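Local coordinates for alpha-toxin (Clostridium novyi, PDB 2VK9), which belongs to the large clostridial toxins and carries an N-terminal catalytic domain built on the GT-A fold with added helices, at residues F287-N292 against D355-L360; E316-E321 against S346-H351; S373-A378 against N511-K516. All coordinates share one frame; numbering follows the deposited sequence.

Interaction 1: residues F287-N292 against D355-L360; sequences FLPGVN and DLILPL
V291 and I357 sit opposite each other, with CA atoms 4.6 Å apart, as a non-hydrogen-bonded antiparallel pair, and their side chains cross obliquely on one face of a single beta bridge. V291 CG1, anti to the carbonyl carbon, meets I357 CD1 at 3.8 Å. The other branch of I357, CG2, is anti to the backbone N and reaches back to P289, whose ring carbon CB it touches at 3.8 Å. One isoleucine thus meets two residues of 287-292 through different methyl groups. Bonds on both sides of this pair hold it in register: L358 N donates to G290 O at 2.7 Å and N292 N to L356 O at 2.7 Å, both bonds nearly straight, 172° at the hydrogen. Diagonally across the bridge, N292 and L358 make a further side-chain contact. With CG anti to the backbone N (chi1 -154°), the side chain of N292 heads for the 355-358 segment, where ND2 makes a weak, bent bond to D355 O (3.1 Å, 127° at the hydrogen). L358 CD1 lies against N292 CB and ND2, setting a methyl beside the polar branch. F315 of helix 307-321 packs on V291, and F123 and M119 of helix 111-123 on I357 and P289. Segment 287-292 closely follows what is probably the DXD motif of GT-A proteins, which comes after a central strand. The arrangement is an isolated antiparallel bridge, here joining the loop after that motif to the chain leaving helix 353-356.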
ATOM      1  N   PHE A 287       8.070  10.592  -3.141  1.00 29.50           N
ATOM      2  CA  PHE A 287       9.450  10.151  -3.082  1.00 29.49           C
ATOM      3  C   PHE A 287      10.224  10.771  -4.221  1.00 29.90           C
ATOM      4  O   PHE A 287       9.640  11.279  -5.177  1.00 30.11           O
ATOM      5  CB  PHE A 287       9.533   8.632  -3.154  1.00 29.35           C
ATOM      6  CG  PHE A 287       9.050   7.930  -1.909  1.00 29.23           C
ATOM      7  CD1 PHE A 287       8.371   8.618  -0.902  1.00 29.01           C
ATOM      8  CD2 PHE A 287       9.251   6.564  -1.757  1.00 29.34           C
ATOM      9  CE1 PHE A 287       7.919   7.956   0.243  1.00 29.19           C
ATOM     10  CE2 PHE A 287       8.799   5.895  -0.616  1.00 29.51           C
ATOM     11  CZ  PHE A 287       8.132   6.592   0.384  1.00 29.14           C
ATOM     12  N   LEU A 288      11.543  10.741  -4.105  1.00 30.11           N
ATOM     13  CA  LEU A 288      12.417  11.313  -5.102  1.00 30.22           C
ATOM     14  C   LEU A 288      13.493  10.298  -5.357  1.00 30.55           C
ATOM     15  O   LEU A 288      13.631   9.357  -4.581  1.00 30.56           O
ATOM     16  CB  LEU A 288      13.021  12.611  -4.579  1.00 30.23           C
ATOM     17  CG  LEU A 288      12.097  13.830  -4.623  1.00 30.60           C
ATOM     18  CD1 LEU A 288      12.654  14.963  -3.796  1.00 30.41           C
ATOM     19  CD2 LEU A 288      11.882  14.291  -6.046  1.00 30.66           C
ATOM     20  N   PRO A 289      14.236  10.444  -6.467  1.00 31.05           N
ATOM     21  CA  PRO A 289      15.376   9.565  -6.698  1.00 31.68           C
ATOM     22  C   PRO A 289      16.320   9.497  -5.504  1.00 32.48           C
ATOM     23  O   PRO A 289      16.422  10.458  -4.747  1.00 32.24           O
ATOM     24  CB  PRO A 289      16.080  10.188  -7.907  1.00 31.47           C
ATOM     25  CG  PRO A 289      15.370  11.448  -8.205  1.00 31.41           C
ATOM     26  CD  PRO A 289      14.028  11.376  -7.583  1.00 31.06           C
ATOM     27  N   GLY A 290      16.987   8.357  -5.347  1.00 33.56           N
ATOM     28  CA  GLY A 290      17.873   8.118  -4.212  1.00 35.25           C
ATOM     29  C   GLY A 290      19.050   9.067  -4.129  1.00 36.46           C
ATOM     30  O   GLY A 290      19.711   9.335  -5.132  1.00 36.50           O
ATOM     31  N   VAL A 291      19.299   9.588  -2.931  1.00 37.99           N
ATOM     32  CA  VAL A 291      20.439  10.475  -2.690  1.00 39.64           C
ATOM     33  C   VAL A 291      21.582   9.720  -2.022  1.00 40.67           C
ATOM     34  O   VAL A 291      21.366   8.862  -1.160  1.00 40.70           O
ATOM     35  CB  VAL A 291      20.074  11.735  -1.850  1.00 39.51           C
ATOM     36  CG1 VAL A 291      18.897  12.492  -2.465  1.00 39.52           C
ATOM     37  CG2 VAL A 291      19.753  11.360  -0.432  1.00 40.17           C
ATOM     38  N   ASN A 292      22.798  10.058  -2.431  1.00 42.12           N
ATOM     39  CA  ASN A 292      24.003   9.457  -1.889  1.00 43.68           C
ATOM     40  C   ASN A 292      24.371  10.025  -0.508  1.00 44.73           C
ATOM     41  O   ASN A 292      25.334  10.784  -0.381  1.00 44.93           O
ATOM     42  CB  ASN A 292      25.142   9.695  -2.873  1.00 43.78           C
ATOM     43  CG  ASN A 292      26.217   8.655  -2.781  1.00 44.33           C
ATOM     44  OD1 ASN A 292      26.559   8.186  -1.692  1.00 45.76           O
ATOM     45  ND2 ASN A 292      26.768   8.282  -3.929  1.00 44.42           N
ATOM     46  N   ASP A 355      27.067  12.182  -8.807  1.00 49.52           N
ATOM     47  CA  ASP A 355      27.700  11.568  -7.674  1.00 48.92           C
ATOM     48  C   ASP A 355      26.758  11.698  -6.468  1.00 47.73           C
ATOM     49  O   ASP A 355      26.815  10.901  -5.526  1.00 47.62           O
ATOM     50  CB  ASP A 355      29.033  12.274  -7.437  1.00 49.60           C
ATOM     51  CG  ASP A 355      29.952  11.512  -6.503  1.00 52.23           C
ATOM     52  OD1 ASP A 355      29.507  10.508  -5.890  1.00 55.03           O
ATOM     53  OD2 ASP A 355      31.132  11.932  -6.374  1.00 54.64           O
ATOM     54  N   LEU A 356      25.871  12.690  -6.524  1.00 46.19           N
ATOM     55  CA  LEU A 356      24.975  13.013  -5.414  1.00 44.60           C
ATOM     56  C   LEU A 356      23.626  12.317  -5.504  1.00 43.62           C
ATOM     57  O   LEU A 356      23.129  11.788  -4.511  1.00 43.54           O
ATOM     58  CB  LEU A 356      24.760  14.523  -5.348  1.00 44.66           C
ATOM     59  CG  LEU A 356      25.946  15.367  -4.888  1.00 44.24           C
ATOM     60  CD1 LEU A 356      25.829  16.773  -5.441  1.00 43.76           C
ATOM     61  CD2 LEU A 356      26.017  15.380  -3.377  1.00 43.61           C
ATOM     62  N   ILE A 357      23.034  12.344  -6.696  1.00 42.34           N
ATOM     63  CA  ILE A 357      21.745  11.710  -6.948  1.00 41.09           C
ATOM     64  C   ILE A 357      21.977  10.422  -7.725  1.00 40.44           C
ATOM     65  O   ILE A 357      22.683  10.418  -8.732  1.00 40.60           O
ATOM     66  CB  ILE A 357      20.785  12.629  -7.759  1.00 40.97           C
ATOM     67  CG1 ILE A 357      20.655  14.025  -7.131  1.00 40.12           C
ATOM     68  CG2 ILE A 357      19.418  11.976  -7.933  1.00 40.95           C
ATOM     69  CD1 ILE A 357      20.130  14.045  -5.709  1.00 39.61           C
ATOM     70  N   LEU A 358      21.377   9.338  -7.251  1.00 39.42           N
ATOM     71  CA  LEU A 358      21.563   8.024  -7.852  1.00 38.64           C
ATOM     72  C   LEU A 358      20.477   7.706  -8.904  1.00 37.71           C
ATOM     73  O   LEU A 358      19.295   8.000  -8.686  1.00 37.88           O
ATOM     74  CB  LEU A 358      21.616   6.954  -6.752  1.00 38.51           C
ATOM     75  CG  LEU A 358      22.974   6.713  -6.064  1.00 39.10           C
ATOM     76  CD1 LEU A 358      23.556   7.951  -5.415  1.00 39.21           C
ATOM     77  CD2 LEU A 358      22.885   5.608  -5.027  1.00 39.11           C
ATOM     78  N   PRO A 359      20.881   7.148 -10.067  1.00 36.49           N
ATOM     79  CA  PRO A 359      19.913   6.654 -11.043  1.00 35.42           C
ATOM     80  C   PRO A 359      19.402   5.282 -10.639  1.00 34.40           C
ATOM     81  O   PRO A 359      20.075   4.583  -9.891  1.00 34.61           O
ATOM     82  CB  PRO A 359      20.745   6.540 -12.320  1.00 35.50           C
ATOM     83  CG  PRO A 359      22.112   6.264 -11.847  1.00 36.06           C
ATOM     84  CD  PRO A 359      22.269   6.989 -10.539  1.00 36.47           C
ATOM     85  N   LEU A 360      18.228   4.891 -11.127  1.00 33.14           N
ATOM     86  CA  LEU A 360      17.683   3.569 -10.802  1.00 31.72           C
ATOM     87  C   LEU A 360      18.551   2.441 -11.350  1.00 31.37           C
ATOM     88  O   LEU A 360      18.761   1.433 -10.677  1.00 31.30           O
ATOM     89  CB  LEU A 360      16.251   3.418 -11.312  1.00 31.21           C
ATOM     90  CG  LEU A 360      15.138   4.069 -10.507  1.00 29.55           C
ATOM     91  CD1 LEU A 360      13.857   4.097 -11.317  1.00 27.85           C
ATOM     92  CD2 LEU A 360      14.941   3.322  -9.219  1.00 27.69           C
TER

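Interaction 2: residues E316-E321 against S346-H351; sequences EAIANE and SFVRNH
I318 and V348 mark the closest CA approach of two helical segments, with CA atoms 6.1 Å apart; E321 CA and R349 CA follow at 6.7 Å. Residues 316-321 form the C-terminal end of helix 307-321, while 346-349 end helix 338-349 before the chain turns away. V348 carries the apolar part of the contact by spreading its two methyls. CG2 rests on A317 CB at 3.9 Å and also faces I318 CG1, the side chains of I318 and V348 crossing at about a right angle. CG1, anti to the backbone N (chi1 171°), lies 3.7 Å from E321 CB. Beyond this apolar patch E321 turns its carboxylate to the exposed R349, and OE1 forms a salt bridge with NH1 at 2.9 Å. The oxygen arrives at the edge of the guanidinium, near its plane, although the carboxylate itself is turned 80° against that plane. R349 NH2 also has a long, weak ion pair with E342. Around the contact, I344 and L345 extend the cover of A317 from helix 338-349, and K322, just past helix 307-321, bonds through NZ to H351 O. The C-terminal ends of the two helices pack against each other, helix 338-349 being followed in the chain by helix 353-356.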
ATOM      1  N   GLU A 316      17.783  19.433   0.572  1.00 36.81           N
ATOM      2  CA  GLU A 316      17.484  20.843   0.289  1.00 36.86           C
ATOM      3  C   GLU A 316      18.718  21.574  -0.255  1.00 36.50           C
ATOM      4  O   GLU A 316      18.611  22.437  -1.135  1.00 36.11           O
ATOM      5  CB  GLU A 316      16.980  21.557   1.541  1.00 36.96           C
ATOM      6  CG  GLU A 316      15.729  20.952   2.142  1.00 37.44           C
ATOM      7  CD  GLU A 316      15.301  21.627   3.432  1.00 37.59           C
ATOM      8  OE1 GLU A 316      16.128  22.300   4.087  1.00 39.05           O
ATOM      9  OE2 GLU A 316      14.122  21.475   3.801  1.00 38.85           O
ATOM     10  N   ALA A 317      19.885  21.202   0.271  1.00 36.25           N
ATOM     11  CA  ALA A 317      21.156  21.756  -0.166  1.00 36.32           C
ATOM     12  C   ALA A 317      21.478  21.337  -1.584  1.00 36.32           C
ATOM     13  O   ALA A 317      21.858  22.167  -2.404  1.00 36.66           O
ATOM     14  CB  ALA A 317      22.265  21.326   0.768  1.00 36.47           C
ATOM     15  N   ILE A 318      21.330  20.048  -1.873  1.00 36.22           N
ATOM     16  CA  ILE A 318      21.540  19.562  -3.226  1.00 36.13           C
ATOM     17  C   ILE A 318      20.555  20.240  -4.152  1.00 36.27           C
ATOM     18  O   ILE A 318      20.961  20.844  -5.138  1.00 36.05           O
ATOM     19  CB  ILE A 318      21.391  18.034  -3.340  1.00 36.19           C
ATOM     20  CG1 ILE A 318      22.451  17.338  -2.480  1.00 36.09           C
ATOM     21  CG2 ILE A 318      21.517  17.610  -4.802  1.00 35.43           C
ATOM     22  CD1 ILE A 318      22.205  15.875  -2.240  1.00 35.50           C
ATOM     23  N   ALA A 319      19.266  20.162  -3.813  1.00 36.67           N
ATOM     24  CA  ALA A 319      18.205  20.706  -4.663  1.00 37.16           C
ATOM     25  C   ALA A 319      18.520  22.137  -5.046  1.00 37.64           C
ATOM     26  O   ALA A 319      18.456  22.494  -6.223  1.00 37.32           O
ATOM     27  CB  ALA A 319      16.850  20.615  -3.980  1.00 36.83           C
ATOM     28  N   ASN A 320      18.900  22.934  -4.047  1.00 38.64           N
ATOM     29  CA  ASN A 320      19.158  24.365  -4.231  1.00 39.69           C
ATOM     30  C   ASN A 320      20.476  24.720  -4.923  1.00 40.19           C
ATOM     31  O   ASN A 320      20.464  25.374  -5.967  1.00 40.63           O
ATOM     32  CB  ASN A 320      19.019  25.104  -2.901  1.00 39.74           C
ATOM     33  CG  ASN A 320      17.571  25.349  -2.529  1.00 40.46           C
ATOM     34  OD1 ASN A 320      16.921  26.216  -3.108  1.00 42.07           O
ATOM     35  ND2 ASN A 320      17.054  24.583  -1.570  1.00 40.41           N
ATOM     36  N   GLU A 321      21.601  24.296  -4.359  1.00 40.60           N
ATOM     37  CA  GLU A 321      22.896  24.600  -4.967  1.00 41.45           C
ATOM     38  C   GLU A 321      23.022  24.074  -6.389  1.00 41.41           C
ATOM     39  O   GLU A 321      23.537  24.766  -7.266  1.00 41.50           O
ATOM     40  CB  GLU A 321      24.052  24.074  -4.104  1.00 41.86           C
ATOM     41  CG  GLU A 321      24.297  24.889  -2.826  1.00 43.58           C
ATOM     42  CD  GLU A 321      24.455  26.384  -3.097  1.00 45.90           C
ATOM     43  OE1 GLU A 321      25.483  26.767  -3.709  1.00 46.63           O
ATOM     44  OE2 GLU A 321      23.549  27.166  -2.705  1.00 46.42           O
ATOM     45  N   SER A 346      29.124  23.878   0.691  1.00 60.11           N
ATOM     46  CA  SER A 346      30.417  23.793   0.019  1.00 60.78           C
ATOM     47  C   SER A 346      30.716  22.353  -0.393  1.00 61.02           C
ATOM     48  O   SER A 346      31.386  22.121  -1.401  1.00 61.37           O
ATOM     49  CB  SER A 346      31.538  24.325   0.909  1.00 60.78           C
ATOM     50  OG  SER A 346      31.744  23.455   2.004  1.00 61.34           O
ATOM     51  N   PHE A 347      30.225  21.394   0.390  1.00 61.20           N
ATOM     52  CA  PHE A 347      30.388  19.982   0.065  1.00 61.21           C
ATOM     53  C   PHE A 347      29.603  19.628  -1.190  1.00 60.87           C
ATOM     54  O   PHE A 347      30.083  18.886  -2.045  1.00 60.90           O
ATOM     55  CB  PHE A 347      29.936  19.096   1.221  1.00 61.48           C
ATOM     56  CG  PHE A 347      30.483  17.709   1.148  1.00 63.04           C
ATOM     57  CD1 PHE A 347      31.683  17.393   1.789  1.00 64.53           C
ATOM     58  CD2 PHE A 347      29.821  16.722   0.415  1.00 64.38           C
ATOM     59  CE1 PHE A 347      32.215  16.106   1.719  1.00 65.67           C
ATOM     60  CE2 PHE A 347      30.338  15.429   0.332  1.00 65.64           C
ATOM     61  CZ  PHE A 347      31.541  15.119   0.986  1.00 66.13           C
ATOM     62  N   VAL A 348      28.391  20.165  -1.280  1.00 60.58           N
ATOM     63  CA  VAL A 348      27.542  20.003  -2.449  1.00 60.27           C
ATOM     64  C   VAL A 348      28.208  20.573  -3.703  1.00 60.24           C
ATOM     65  O   VAL A 348      28.303  19.885  -4.715  1.00 60.23           O
ATOM     66  CB  VAL A 348      26.147  20.643  -2.225  1.00 60.19           C
ATOM     67  CG1 VAL A 348      25.339  20.681  -3.518  1.00 60.22           C
ATOM     68  CG2 VAL A 348      25.383  19.883  -1.150  1.00 60.14           C
ATOM     69  N   ARG A 349      28.690  21.813  -3.633  1.00 60.25           N
ATOM     70  CA  ARG A 349      29.223  22.468  -4.834  1.00 60.36           C
ATOM     71  C   ARG A 349      30.549  21.886  -5.340  1.00 60.09           C
ATOM     72  O   ARG A 349      30.916  22.095  -6.497  1.00 60.35           O
ATOM     73  CB  ARG A 349      29.268  24.004  -4.701  1.00 60.33           C
ATOM     74  CG  ARG A 349      30.173  24.556  -3.616  1.00 61.03           C
ATOM     75  CD  ARG A 349      30.347  26.081  -3.746  1.00 60.89           C
ATOM     76  NE  ARG A 349      30.320  26.732  -2.435  1.00 61.03           N
ATOM     77  CZ  ARG A 349      29.222  27.236  -1.875  1.00 60.80           C
ATOM     78  NH1 ARG A 349      28.061  27.190  -2.513  1.00 60.82           N
ATOM     79  NH2 ARG A 349      29.283  27.792  -0.677  1.00 61.17           N
ATOM     80  N   ASN A 350      31.243  21.135  -4.487  1.00 59.74           N
ATOM     81  CA  ASN A 350      32.505  20.493  -4.875  1.00 59.48           C
ATOM     82  C   ASN A 350      32.369  19.030  -5.315  1.00 59.12           C
ATOM     83  O   ASN A 350      33.361  18.383  -5.654  1.00 59.07           O
ATOM     84  CB  ASN A 350      33.542  20.633  -3.754  1.00 59.59           C
ATOM     85  CG  ASN A 350      34.063  22.055  -3.618  1.00 59.89           C
ATOM     86  OD1 ASN A 350      34.089  22.618  -2.520  1.00 59.69           O
ATOM     87  ND2 ASN A 350      34.474  22.649  -4.741  1.00 60.27           N
ATOM     88  N   HIS A 351      31.139  18.523  -5.314  1.00 58.67           N
ATOM     89  CA  HIS A 351      30.843  17.183  -5.812  1.00 58.11           C
ATOM     90  C   HIS A 351      30.008  17.235  -7.082  1.00 57.39           C
ATOM     91  O   HIS A 351      29.204  18.144  -7.257  1.00 57.22           O
ATOM     92  CB  HIS A 351      30.135  16.359  -4.739  1.00 58.40           C
ATOM     93  CG  HIS A 351      31.064  15.778  -3.717  1.00 59.57           C
ATOM     94  ND1 HIS A 351      31.239  14.418  -3.556  1.00 60.35           N
ATOM     95  CD2 HIS A 351      31.884  16.371  -2.815  1.00 60.29           C
ATOM     96  CE1 HIS A 351      32.118  14.199  -2.593  1.00 60.67           C
ATOM     97  NE2 HIS A 351      32.525  15.367  -2.129  1.00 61.03           N
TER

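Interaction 3: residues S373-A378 against N511-K516; sequences SRLKAA and NLYFSK
Y513 and S515 supply the contacts of 511-516 with S373, R374 and L375. Before them, N511 and L512 face elsewhere, on L358 and on I390 of strand 382-391. At Y513, CB points toward the strand, and CG lies between the backbone N and the carbonyl carbon, the crowded position (chi1 68°). The hydroxyl end makes the contact: OH meets S373 CB at 3.7 Å and lies 3.6 Å from the backbone N of R374, S373 approaching the ring obliquely. L375 comes to a different part of the same ring, CD2 standing at the edge near the ring plane, 4.1 Å from CE2. The ring also meets that of F287 with planes about 15° apart and that of F388 at about 30°. The polar end of S373 is engaged away from the tyrosine, by S385 O. F514 meets the ring of F315, and its backbone hydrogen-bonds to L288. S515 returns to the strand, and its OG touches L375 CD2 at 3.4 Å; the same methyl thus touches both the serine and the tyrosine ring. K516 then pairs with E311 through NZ. Strand 371-376, antiparallel to 382-391, is an outermost strand of the mixed sheet; the arrangement is a loop packed on one side of the outermost strands of the GT-A type core sheet.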
ATOM      1  N   SER A 373       9.527  -0.866  -0.441  1.00 34.28           N
ATOM      2  CA  SER A 373      10.078   0.111   0.478  1.00 36.08           C
ATOM      3  C   SER A 373       9.793  -0.373   1.887  1.00 37.70           C
ATOM      4  O   SER A 373       8.747  -0.977   2.148  1.00 37.46           O
ATOM      5  CB  SER A 373       9.459   1.483   0.252  1.00 35.67           C
ATOM      6  OG  SER A 373       8.088   1.361  -0.087  1.00 35.87           O
ATOM      7  N   ARG A 374      10.745  -0.142   2.782  1.00 39.94           N
ATOM      8  CA  ARG A 374      10.569  -0.496   4.177  1.00 42.24           C
ATOM      9  C   ARG A 374      10.985   0.667   5.042  1.00 44.10           C
ATOM     10  O   ARG A 374      12.174   0.907   5.254  1.00 44.56           O
ATOM     11  CB  ARG A 374      11.337  -1.766   4.529  1.00 42.02           C
ATOM     12  CG  ARG A 374      10.439  -2.966   4.714  1.00 42.08           C
ATOM     13  CD  ARG A 374      11.201  -4.265   4.858  1.00 42.49           C
ATOM     14  NE  ARG A 374      12.364  -4.164   5.743  1.00 43.14           N
ATOM     15  CZ  ARG A 374      12.364  -4.443   7.043  1.00 42.29           C
ATOM     16  NH1 ARG A 374      11.254  -4.843   7.656  1.00 41.02           N
ATOM     17  NH2 ARG A 374      13.489  -4.315   7.727  1.00 42.75           N
ATOM     18  N   LEU A 375       9.988   1.397   5.525  1.00 46.40           N
ATOM     19  CA  LEU A 375      10.222   2.621   6.272  1.00 48.77           C
ATOM     20  C   LEU A 375      10.054   2.416   7.768  1.00 50.49           C
ATOM     21  O   LEU A 375       9.257   1.579   8.210  1.00 50.60           O
ATOM     22  CB  LEU A 375       9.256   3.709   5.804  1.00 48.77           C
ATOM     23  CG  LEU A 375       9.333   4.188   4.352  1.00 48.87           C
ATOM     24  CD1 LEU A 375       8.141   5.072   4.042  1.00 48.47           C
ATOM     25  CD2 LEU A 375      10.650   4.908   4.094  1.00 49.90           C
ATOM     26  N   LYS A 376      10.791   3.205   8.546  1.00 52.77           N
ATOM     27  CA  LYS A 376      10.673   3.176  10.005  1.00 55.00           C
ATOM     28  C   LYS A 376       9.295   3.667  10.458  1.00 55.97           C
ATOM     29  O   LYS A 376       8.688   4.551   9.823  1.00 56.20           O
ATOM     30  CB  LYS A 376      11.812   3.964  10.673  1.00 54.92           C
ATOM     31  CG  LYS A 376      13.209   3.332  10.434  1.00 55.87           C
ATOM     32  CD  LYS A 376      14.318   3.972  11.272  1.00 55.98           C
ATOM     33  CE  LYS A 376      14.775   5.313  10.694  1.00 57.56           C
ATOM     34  NZ  LYS A 376      15.416   6.160  11.748  1.00 58.76           N
ATOM     35  N   ALA A 377       8.797   3.055  11.537  1.00 57.29           N
ATOM     36  CA  ALA A 377       7.489   3.405  12.090  1.00 58.26           C
ATOM     37  C   ALA A 377       7.668   4.051  13.468  1.00 58.88           C
ATOM     38  O   ALA A 377       8.813   4.356  13.871  1.00 59.10           O
ATOM     39  CB  ALA A 377       6.588   2.155  12.167  1.00 58.24           C
ATOM     40  N   ALA A 378       6.541   4.262  14.168  1.00 59.48           N
ATOM     41  CA  ALA A 378       6.509   4.864  15.519  1.00 59.76           C
ATOM     42  C   ALA A 378       7.634   4.387  16.463  1.00 59.87           C
ATOM     43  O   ALA A 378       8.348   5.207  17.054  1.00 59.82           O
ATOM     44  CB  ALA A 378       5.125   4.653  16.168  1.00 59.65           C
ATOM     45  N   ASN A 511      19.194   3.049  -1.797  1.00 35.08           N
ATOM     46  CA  ASN A 511      19.762   3.790  -2.907  1.00 34.79           C
ATOM     47  C   ASN A 511      18.765   4.028  -4.037  1.00 34.24           C
ATOM     48  O   ASN A 511      19.019   4.818  -4.932  1.00 34.34           O
ATOM     49  CB  ASN A 511      20.970   3.030  -3.453  1.00 35.05           C
ATOM     50  CG  ASN A 511      22.028   2.794  -2.400  1.00 35.60           C
ATOM     51  OD1 ASN A 511      22.252   3.634  -1.525  1.00 35.73           O
ATOM     52  ND2 ASN A 511      22.684   1.640  -2.473  1.00 36.50           N
ATOM     53  N   LEU A 512      17.639   3.323  -3.993  1.00 33.71           N
ATOM     54  CA  LEU A 512      16.653   3.322  -5.062  1.00 33.02           C
ATOM     55  C   LEU A 512      15.622   4.439  -4.930  1.00 32.96           C
ATOM     56  O   LEU A 512      14.986   4.810  -5.903  1.00 32.88           O
ATOM     57  CB  LEU A 512      15.952   1.965  -5.104  1.00 32.87           C
ATOM     58  CG  LEU A 512      16.291   0.880  -6.138  1.00 32.65           C
ATOM     59  CD1 LEU A 512      17.666   1.013  -6.791  1.00 32.45           C
ATOM     60  CD2 LEU A 512      16.118  -0.490  -5.497  1.00 31.47           C
ATOM     61  N   TYR A 513      15.455   4.977  -3.728  1.00 33.01           N
ATOM     62  CA  TYR A 513      14.491   6.047  -3.506  1.00 33.23           C
ATOM     63  C   TYR A 513      14.884   6.883  -2.296  1.00 33.47           C
ATOM     64  O   TYR A 513      15.545   6.395  -1.375  1.00 33.56           O
ATOM     65  CB  TYR A 513      13.079   5.482  -3.303  1.00 33.06           C
ATOM     66  CG  TYR A 513      12.952   4.722  -2.007  1.00 33.23           C
ATOM     67  CD1 TYR A 513      13.349   3.389  -1.926  1.00 32.77           C
ATOM     68  CD2 TYR A 513      12.465   5.341  -0.852  1.00 33.16           C
ATOM     69  CE1 TYR A 513      13.259   2.689  -0.744  1.00 33.28           C
ATOM     70  CE2 TYR A 513      12.371   4.642   0.343  1.00 33.43           C
ATOM     71  CZ  TYR A 513      12.771   3.314   0.385  1.00 33.45           C
ATOM     72  OH  TYR A 513      12.692   2.593   1.550  1.00 35.12           O
ATOM     73  N   PHE A 514      14.454   8.141  -2.314  1.00 33.59           N
ATOM     74  CA  PHE A 514      14.610   9.049  -1.191  1.00 33.70           C
ATOM     75  C   PHE A 514      13.221   9.405  -0.673  1.00 33.85           C
ATOM     76  O   PHE A 514      12.365   9.828  -1.445  1.00 33.89           O
ATOM     77  CB  PHE A 514      15.369  10.294  -1.648  1.00 33.50           C
ATOM     78  CG  PHE A 514      15.679  11.269  -0.548  1.00 33.69           C
ATOM     79  CD1 PHE A 514      16.422  10.882   0.564  1.00 34.12           C
ATOM     80  CD2 PHE A 514      15.252  12.586  -0.643  1.00 33.98           C
ATOM     81  CE1 PHE A 514      16.718  11.788   1.573  1.00 34.33           C
ATOM     82  CE2 PHE A 514      15.540  13.496   0.355  1.00 34.50           C
ATOM     83  CZ  PHE A 514      16.280  13.098   1.467  1.00 34.82           C
ATOM     84  N   SER A 515      13.001   9.224   0.627  1.00 34.29           N
ATOM     85  CA  SER A 515      11.679   9.431   1.236  1.00 34.57           C
ATOM     86  C   SER A 515      11.611  10.612   2.223  1.00 35.18           C
ATOM     87  O   SER A 515      10.554  10.896   2.791  1.00 35.20           O
ATOM     88  CB  SER A 515      11.199   8.137   1.910  1.00 34.33           C
ATOM     89  OG  SER A 515      12.070   7.753   2.958  1.00 33.57           O
ATOM     90  N   LYS A 516      12.728  11.302   2.427  1.00 35.90           N
ATOM     91  CA  LYS A 516      12.752  12.403   3.383  1.00 36.92           C
ATOM     92  C   LYS A 516      12.495  13.727   2.667  1.00 37.61           C
ATOM     93  O   LYS A 516      13.363  14.603   2.587  1.00 37.74           O
ATOM     94  CB  LYS A 516      14.069  12.427   4.169  1.00 37.00           C
ATOM     95  CG  LYS A 516      14.548  11.076   4.715  1.00 37.53           C
ATOM     96  CD  LYS A 516      13.462  10.326   5.494  1.00 38.74           C
ATOM     97  CE  LYS A 516      14.025   9.176   6.329  1.00 38.95           C
ATOM     98  NZ  LYS A 516      15.208   8.507   5.718  1.00 38.58           N
TER

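Followed from the N terminus, the chain leaves strand 280-283, runs through 287-292 and enters helix 307-321. Interaction 1 joins 287-292 to 355-360 and closes a long loop, about half helical; interaction 2 closes a smaller one within it, pairing 316-321 with 346-351. I318 connects the two by packing on L356 and I357. Interaction 3 opens only afterwards, at strand 371-376, and brings back 511-516 from far along the chain, so no loops cross. It nevertheless touches interaction 1, where V291 packs on F514. Interactions 2 and 3 do not touch. Together the contacts connect the helix-containing excursion, the loop after strand 280-283 and the outermost strands of the sheet.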